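Local coordinates for COG0778: Nitroreductase (Streptococcus pneumoniae, PDB 2B67), which probably catalyses flavin-dependent, NAD(P)H-linked reduction of nitro compounds or related acceptors, using bound flavin mononucleotide as its redox cofactor, at residues F82-L87 with D172-E177; K49-R54 with E166-E171. All blocks are in the same frame, centred on the assembly; numbering follows the deposited sequence.

Contact 1: F82-L87 with D172-E177; sequences FTDTDL and DRFRPE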
# COMPACT_ATOMS: atom_id res chain seq x y z
N PHE A 82 -6.96 -10.79 1.93
CA PHE A 82 -6.10 -11.72 2.70
C PHE A 82 -4.69 -11.72 2.09
O PHE A 82 -4.50 -11.42 0.89
CB PHE A 82 -6.63 -13.18 2.61
CG PHE A 82 -7.89 -13.43 3.41
CD1 PHE A 82 -9.12 -12.96 2.96
CD2 PHE A 82 -7.84 -14.13 4.62
CE1 PHE A 82 -10.27 -13.19 3.70
CE2 PHE A 82 -8.98 -14.37 5.35
CZ PHE A 82 -10.21 -13.90 4.89
N THR A 83 -3.70 -12.09 2.89
CA THR A 83 -2.38 -12.30 2.36
C THR A 83 -1.95 -13.73 2.72
O THR A 83 -2.41 -14.29 3.72
CB THR A 83 -1.37 -11.31 2.93
OG1 THR A 83 -1.51 -11.31 4.35
CG2 THR A 83 -1.66 -9.89 2.42
N ASP A 84 -1.04 -14.26 1.90
CA ASP A 84 -0.52 -15.61 2.00
C ASP A 84 0.59 -15.71 3.00
O ASP A 84 1.71 -15.26 2.73
CB ASP A 84 0.02 -16.05 0.62
CG ASP A 84 0.06 -17.57 0.44
OD1 ASP A 84 0.16 -18.30 1.46
OD2 ASP A 84 0.02 -18.02 -0.73
N THR A 85 0.32 -16.33 4.14
CA THR A 85 1.34 -16.45 5.15
C THR A 85 2.39 -17.52 4.82
O THR A 85 3.42 -17.57 5.48
CB THR A 85 0.77 -16.75 6.55
OG1 THR A 85 0.17 -18.06 6.52
CG2 THR A 85 -0.30 -15.66 6.94
N ASP A 86 2.11 -18.37 3.82
CA ASP A 86 3.07 -19.38 3.36
C ASP A 86 3.77 -18.83 2.11
O ASP A 86 3.37 -19.10 0.96
CB ASP A 86 2.40 -20.73 3.07
CG ASP A 86 3.43 -21.92 3.06
OD1 ASP A 86 4.63 -21.67 2.79
OD2 ASP A 86 3.04 -23.08 3.36
N LEU A 87 4.80 -18.05 2.36
CA LEU A 87 5.46 -17.33 1.31
C LEU A 87 6.22 -18.27 0.36
O LEU A 87 6.34 -17.99 -0.84
CB LEU A 87 6.37 -16.27 1.93
CG LEU A 87 5.73 -14.97 2.46
CD1 LEU A 87 6.83 -14.10 3.05
CD2 LEU A 87 5.01 -14.19 1.33
N ASP A 172 -6.64 -21.17 6.80
CA ASP A 172 -5.89 -20.43 7.81
C ASP A 172 -4.50 -19.97 7.32
O ASP A 172 -3.87 -19.08 7.92
CB ASP A 172 -5.72 -21.26 9.08
CG ASP A 172 -6.99 -21.36 9.89
OD1 ASP A 172 -7.90 -20.50 9.77
OD2 ASP A 172 -7.10 -22.32 10.68
N ARG A 173 -4.02 -20.62 6.25
CA ARG A 173 -2.82 -20.19 5.55
C ARG A 173 -2.95 -18.69 5.16
O ARG A 173 -1.99 -17.98 5.14
CB ARG A 173 -2.57 -21.09 4.31
CG ARG A 173 -1.52 -20.58 3.33
CD ARG A 173 -1.38 -21.54 2.15
NE ARG A 173 -0.80 -20.88 0.97
CZ ARG A 173 -0.80 -21.39 -0.27
NH1 ARG A 173 -0.28 -20.68 -1.27
NH2 ARG A 173 -1.32 -22.59 -0.52
N PHE A 174 -4.17 -18.23 4.87
CA PHE A 174 -4.45 -16.84 4.51
C PHE A 174 -4.90 -16.03 5.73
O PHE A 174 -5.85 -16.42 6.42
CB PHE A 174 -5.50 -16.82 3.39
CG PHE A 174 -4.97 -17.42 2.14
CD1 PHE A 174 -5.15 -18.79 1.88
CD2 PHE A 174 -4.20 -16.64 1.25
CE1 PHE A 174 -4.57 -19.38 0.70
CE2 PHE A 174 -3.63 -17.21 0.09
CZ PHE A 174 -3.80 -18.58 -0.19
N ARG A 175 -4.21 -14.92 6.02
CA ARG A 175 -4.64 -14.07 7.13
C ARG A 175 -5.33 -12.80 6.62
O ARG A 175 -4.93 -12.23 5.58
CB ARG A 175 -3.48 -13.70 8.06
CG ARG A 175 -2.47 -12.81 7.40
CD ARG A 175 -1.52 -12.22 8.43
NE ARG A 175 -0.83 -11.03 7.93
CZ ARG A 175 0.22 -10.46 8.53
NH1 ARG A 175 0.79 -9.37 8.00
NH2 ARG A 175 0.74 -11.01 9.63
N PRO A 176 -6.40 -12.40 7.31
CA PRO A 176 -7.12 -11.22 6.86
C PRO A 176 -6.30 -9.96 7.16
O PRO A 176 -5.71 -9.83 8.24
CB PRO A 176 -8.44 -11.27 7.66
CG PRO A 176 -8.16 -12.14 8.85
CD PRO A 176 -7.04 -13.07 8.47
N GLU A 177 -6.21 -9.08 6.18
CA GLU A 177 -5.50 -7.81 6.42
C GLU A 177 -6.44 -6.62 6.62
O GLU A 177 -6.19 -5.77 7.49
CB GLU A 177 -4.54 -7.52 5.25
CG GLU A 177 -3.42 -8.58 5.10
CD GLU A 177 -2.28 -8.43 6.10
OE1 GLU A 177 -2.30 -7.53 6.96
OE2 GLU A 177 -1.36 -9.25 6.04
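P176 lies over one face of the F82 ring, its CB 4.3 Å from the ring centroid and 25° off the normal, a CH-pi contact. The backbone at F174 C and R175 N meets the same ring at its edge, and the side chain of F174 crosses that of F82 at about a right angle. The guanidinium of R173 has F174 CZ against one face, toward the rim, and D84 at its edge. The R173 chain, extended from CG to NE, makes a side-on, two-nitrogen salt bridge: NE to D84 OD1 at 2.8 Å, nearly straight, and NH1 to the syn lone pair of D84 OD2 at 2.7 Å. D86 N closes an Asx turn on D84 OD1 from the face opposite NE, and R90 adds a second arginine at OD2, an environment expected to keep the carboxylate ionised.

All this hangs on two antiparallel neighbours in the sheet of the nitroreductase alpha-beta fold, four strands within this chain. T83 and R175 form the hydrogen-bonded pair, T83 N to R175 O and R175 N to T83 O both 3.0 Å, flanked by the non-hydrogen-bonded pairs F82–P176 and D84–F174. Beyond the strand end, R173 O takes both T85 N and T85 OG1, the latter at 2.6 Å.

On the sheet face of T83 and R175, helix 124-148 packs through L131. Here E177 OE2 gathers three donors: T83 OG1 at 2.7 Å on its anti lone pair and, in a salt bridge, R175 NH1 on the syn one and R175 NE at 2.6 Å from above the carboxylate plane.

Contact 2: K49-R54 with E166-E171; sequences KFVVVR and EVLEIE. With ACY (acetic acid), chain F.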
# COMPACT_ATOMS: atom_id res chain seq x y z
N LYS A 49 -5.09 -12.43 -1.77
CA LYS A 49 -6.32 -13.18 -2.09
C LYS A 49 -7.50 -12.28 -1.77
O LYS A 49 -7.59 -11.73 -0.67
CB LYS A 49 -6.42 -14.49 -1.30
CG LYS A 49 -7.72 -15.25 -1.65
CD LYS A 49 -8.16 -16.31 -0.61
CE LYS A 49 -7.30 -17.56 -0.76
NZ LYS A 49 -7.55 -18.28 -2.05
N PHE A 50 -8.36 -12.08 -2.76
CA PHE A 50 -9.53 -11.20 -2.66
C PHE A 50 -10.80 -12.01 -2.45
O PHE A 50 -11.22 -12.82 -3.32
CB PHE A 50 -9.65 -10.32 -3.91
CG PHE A 50 -8.49 -9.39 -4.11
CD1 PHE A 50 -7.27 -9.86 -4.63
CD2 PHE A 50 -8.60 -8.04 -3.74
CE1 PHE A 50 -6.18 -8.99 -4.78
CE2 PHE A 50 -7.55 -7.16 -3.92
CZ PHE A 50 -6.33 -7.62 -4.42
N VAL A 51 -11.42 -11.84 -1.29
CA VAL A 51 -12.65 -12.55 -1.02
C VAL A 51 -13.83 -11.58 -1.19
O VAL A 51 -14.03 -10.69 -0.35
CB VAL A 51 -12.62 -13.24 0.38
CG1 VAL A 51 -13.91 -14.00 0.59
CG2 VAL A 51 -11.42 -14.22 0.48
N VAL A 52 -14.56 -11.74 -2.30
CA VAL A 52 -15.70 -10.88 -2.60
C VAL A 52 -16.97 -11.36 -1.88
O VAL A 52 -17.55 -12.41 -2.23
CB VAL A 52 -15.90 -10.75 -4.12
CG1 VAL A 52 -17.08 -9.89 -4.44
CG2 VAL A 52 -14.63 -10.19 -4.77
N VAL A 53 -17.39 -10.61 -0.90
CA VAL A 53 -18.49 -11.05 -0.05
C VAL A 53 -19.79 -10.41 -0.49
O VAL A 53 -19.95 -9.18 -0.41
CB VAL A 53 -18.20 -10.77 1.43
CG1 VAL A 53 -19.33 -11.28 2.34
CG2 VAL A 53 -16.83 -11.43 1.81
N ARG A 54 -20.71 -11.26 -0.95
CA ARG A 54 -22.04 -10.86 -1.40
C ARG A 54 -23.11 -11.63 -0.64
O ARG A 54 -24.24 -11.20 -0.56
CB ARG A 54 -22.23 -11.10 -2.91
CG ARG A 54 -21.59 -10.06 -3.77
CD ARG A 54 -21.84 -10.30 -5.29
NE ARG A 54 -21.05 -9.36 -6.09
CZ ARG A 54 -21.42 -8.11 -6.43
NH1 ARG A 54 -20.58 -7.38 -7.14
NH2 ARG A 54 -22.59 -7.59 -6.05
N GLU A 166 -12.85 -18.32 9.66
CA GLU A 166 -13.96 -19.20 10.01
C GLU A 166 -15.26 -18.73 9.36
O GLU A 166 -15.89 -19.47 8.61
CB GLU A 166 -14.06 -19.24 11.54
CG GLU A 166 -15.21 -20.00 12.13
CD GLU A 166 -15.03 -20.22 13.63
OE1 GLU A 166 -15.17 -21.40 14.06
OE2 GLU A 166 -14.71 -19.23 14.37
N VAL A 167 -15.64 -17.48 9.61
CA VAL A 167 -16.83 -16.87 9.01
C VAL A 167 -16.86 -16.92 7.47
O VAL A 167 -17.88 -17.23 6.87
CB VAL A 167 -17.01 -15.43 9.54
CG1 VAL A 167 -18.12 -14.69 8.83
CG2 VAL A 167 -17.27 -15.44 11.05
N LEU A 168 -15.73 -16.63 6.82
CA LEU A 168 -15.69 -16.59 5.37
C LEU A 168 -15.26 -17.91 4.71
O LEU A 168 -15.19 -17.98 3.48
CB LEU A 168 -14.79 -15.44 4.88
CG LEU A 168 -15.22 -14.03 5.29
CD1 LEU A 168 -14.41 -12.94 4.59
CD2 LEU A 168 -16.68 -13.84 5.00
N GLU A 169 -14.97 -18.92 5.53
CA GLU A 169 -14.55 -20.25 5.05
C GLU A 169 -13.32 -20.17 4.15
O GLU A 169 -13.33 -20.64 3.01
CB GLU A 169 -15.71 -20.99 4.35
CG GLU A 169 -16.96 -21.07 5.22
CD GLU A 169 -18.15 -21.76 4.54
OE1 GLU A 169 -18.14 -21.97 3.29
OE2 GLU A 169 -19.12 -22.06 5.28
N ILE A 170 -12.26 -19.58 4.69
CA ILE A 170 -11.00 -19.44 3.96
C ILE A 170 -9.91 -20.12 4.78
O ILE A 170 -9.84 -19.94 6.00
CB ILE A 170 -10.63 -17.93 3.80
CG1 ILE A 170 -11.73 -17.15 3.05
CG2 ILE A 170 -9.22 -17.82 3.23
CD1 ILE A 170 -11.89 -17.48 1.52
N GLU A 171 -9.05 -20.89 4.12
CA GLU A 171 -7.90 -21.55 4.75
C GLU A 171 -7.03 -20.65 5.64
O GLU A 171 -6.71 -19.51 5.25
CB GLU A 171 -7.01 -22.25 3.70
CG GLU A 171 -7.68 -23.44 3.01
CD GLU A 171 -8.06 -24.59 3.97
OE1 GLU A 171 -7.38 -24.79 5.01
OE2 GLU A 171 -9.04 -25.31 3.66
C ACY F . -4.94 -20.74 -3.00
O ACY F . -6.01 -20.67 -2.36
OXT ACY F . -4.47 -19.80 -3.66
CH3 ACY F . -4.18 -22.04 -2.94
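Strand 49-53 runs past the C-terminal end of helix 161-168 and the loop after it; the closest CA pair, V51 CA and L168 CA, is 8.1 Å apart, and the contact is made by side chains. This is helix-on-sheet packing in the alpha-beta fold of the nitroreductase family. A Schellman motif ends the helix: E169 takes positive phi (57°), turning the chain so that L168, just before E169, and I170, just after it, both direct their CB atoms at the strand.

V51 sits in the middle and meets both. Its CG2 comes tip to tip with I170 CD1 at 3.5 Å, closer than carbon atoms usually pack, while CG1 touches L168 CD1 more loosely at 4.2 Å. The leucine also straddles V53: V53 CG2 is 4.0 Å from L168 CD1 and just as far from CD2, the two side chains crossing at about a right angle. V53 CG2 lies anti to the carbonyl carbon, beside the backbone N, and it is this branch that meets the leucine methyls. At the other end, K49 lends only its aliphatic part, CD lying 4.3 Å from I170 CG2.

The second subunit closes over the same region. Its strand pairs in parallel with F50, V51 and V52, extending the sheet across the interface, and its R204 hydrogen-bonds L168 O and E169 O at the helix end while packing on I170. The K49 chain bends at chi3 (-77°) and again at chi4, and its NZ donates a hydrogen bond to atom O of an acetic acid molecule, probably from the crystallisation liquor, at 2.9 Å.

In the fold
Contacts 1 and 2, with centres about 11 Å apart, both reach the same sheet, in which strands 48-53 and 77-84 are neighbours. F82 N and K49 O, 2.8 Å apart, probably hydrogen-bond across that seam. The F82 ring also joins the two contacts: its CE1 lies 3.6 Å from V51 CG2, and its CZ is 4.0 Å from I170 CG1. F174 CE1 packs 3.6 Å from K49 CE, and the same two residues form a cation-pi pair. The chain runs from helix 161-168 into strand 174-183, so residues 166-171 lead directly into 172-177. In contact 1, the side chain of E177 is about 9 Å from a bound flavin mononucleotide.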